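Local coordinates for ethanolamine utilization protein EutJ (PDB 3H1Q), which binds ATP and probably serves ethanolamine utilization as a member of the actin-like ATPase superfamily, at residues 13-16 against 17-21. Sequence-based numbering, arbitrary orientation.
Sequences LNDL and IVREI
Leu-16 and Ile-21 meet where helix 3-18 runs out, and the turn between them closes the helix with backbone hydrogen bonds. The methyl CD2 of Leu-16 lies 3.8 Å from CG1 of Ile-21, the two side chains crossing at about a right angle. With CG anti to its carbonyl carbon (chi1 -62°), Leu-16 also brings CB and CD2 up against the carbonyl oxygen of Ile-21. One turn earlier, CD1 of Ile-17 lies 3.8 Å from CG of Leu-13 and also rests against the Leu-13 carbonyl oxygen, which accepts the Ile-17 N-H. The regular pattern persists as far as Arg-19 N, which donates to Asp-15 O at 2.7 Å, and then gives way to a Schellman motif. Glu-20, at positive phi (42°), is its C-prime residue: the chain turns back so that Ile-21 N reaches Leu-16 O at 3.2 Å, on a lone pair, while Glu-20 N donates to Ile-17 O. Four residues apart along the chain, Asp-15 and Arg-19 are joined by a salt bridge, OD1 accepting the NE-H at 3.1 Å. OD1 lies at the guanidinium edge, close to its plane, and is met nearly in line with its C-O bond, while the carboxylate and guanidinium planes are 48° apart. Without the carboxylate, as with an alanine at Asp-15, the guanidinium would probably lose this charged mate and turn more freely. Pro-51 of strand 51-58 touches Leu-13 and Leu-16, whereas Leu-262 touches Asn-14 and Ile-17; the side chain of Asn-14 lies about 9 Å from the bound ATP.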
# COMPACT_ATOMS: atom_id res chain seq x y z
N LEU A 13 -5.32 -10.48 -7.44
CA LEU A 13 -4.62 -9.29 -7.86
C LEU A 13 -3.16 -9.54 -7.80
O LEU A 13 -2.41 -9.06 -8.64
CB LEU A 13 -4.98 -8.12 -6.99
CG LEU A 13 -4.52 -6.77 -7.53
CD1 LEU A 13 -4.95 -6.58 -8.94
CD2 LEU A 13 -5.05 -5.67 -6.70
N ASN A 14 -2.72 -10.33 -6.84
CA ASN A 14 -1.30 -10.60 -6.80
C ASN A 14 -0.79 -11.34 -8.05
O ASN A 14 0.30 -11.04 -8.57
CB ASN A 14 -0.90 -11.39 -5.57
CG ASN A 14 0.56 -11.62 -5.53
OD1 ASN A 14 1.30 -10.67 -5.42
ND2 ASN A 14 1.01 -12.88 -5.67
N ASP A 15 -1.59 -12.31 -8.51
CA ASP A 15 -1.28 -13.00 -9.72
C ASP A 15 -1.44 -12.16 -10.98
O ASP A 15 -0.58 -12.22 -11.86
CB ASP A 15 -2.08 -14.28 -9.80
CG ASP A 15 -1.34 -15.43 -9.17
OD1 ASP A 15 -0.11 -15.57 -9.40
OD2 ASP A 15 -1.97 -16.21 -8.41
N LEU A 16 -2.53 -11.40 -11.07
CA LEU A 16 -2.74 -10.57 -12.25
C LEU A 16 -1.47 -9.75 -12.43
O LEU A 16 -0.90 -9.73 -13.54
CB LEU A 16 -3.99 -9.69 -12.13
CG LEU A 16 -5.33 -10.45 -11.98
CD1 LEU A 16 -6.51 -9.51 -11.98
CD2 LEU A 16 -5.58 -11.54 -13.05
N ILE A 17 -0.99 -9.16 -11.33
CA ILE A 17 0.24 -8.40 -11.36
C ILE A 17 1.44 -9.25 -11.71
O ILE A 17 2.00 -9.10 -12.78
CB ILE A 17 0.49 -7.67 -10.06
CG1 ILE A 17 -0.48 -6.49 -9.95
CG2 ILE A 17 1.91 -7.20 -10.04
CD1 ILE A 17 -0.96 -6.19 -8.57
N VAL A 18 1.81 -10.17 -10.84
CA VAL A 18 3.00 -10.99 -11.05
C VAL A 18 3.02 -11.88 -12.32
O VAL A 18 4.02 -11.94 -13.01
CB VAL A 18 3.29 -11.83 -9.80
CG1 VAL A 18 4.55 -12.63 -10.01
CG2 VAL A 18 3.43 -10.96 -8.58
N ARG A 19 1.95 -12.60 -12.63
CA ARG A 19 2.00 -13.48 -13.80
C ARG A 19 1.55 -12.73 -15.05
O ARG A 19 1.37 -13.33 -16.11
CB ARG A 19 1.15 -14.72 -13.62
CG ARG A 19 1.23 -15.34 -12.31
CD ARG A 19 2.49 -16.06 -12.13
NE ARG A 19 2.67 -16.28 -10.69
CZ ARG A 19 3.69 -16.92 -10.11
NH1 ARG A 19 4.69 -17.44 -10.83
NH2 ARG A 19 3.70 -17.04 -8.79
N GLU A 20 1.35 -11.41 -14.90
CA GLU A 20 0.89 -10.53 -15.98
C GLU A 20 -0.20 -11.17 -16.84
O GLU A 20 0.04 -11.51 -17.98
CB GLU A 20 2.08 -10.13 -16.86
CG GLU A 20 3.19 -9.40 -16.11
CD GLU A 20 4.37 -9.01 -17.00
OE1 GLU A 20 4.42 -9.48 -18.16
OE2 GLU A 20 5.24 -8.23 -16.55
N ILE A 21 -1.38 -11.39 -16.26
CA ILE A 21 -2.53 -11.80 -17.03
C ILE A 21 -3.67 -10.97 -16.53
O ILE A 21 -3.53 -10.28 -15.52
CB ILE A 21 -2.88 -13.32 -16.90
CG1 ILE A 21 -3.62 -13.59 -15.56
CG2 ILE A 21 -1.67 -14.23 -17.24
CD1 ILE A 21 -3.30 -14.90 -14.83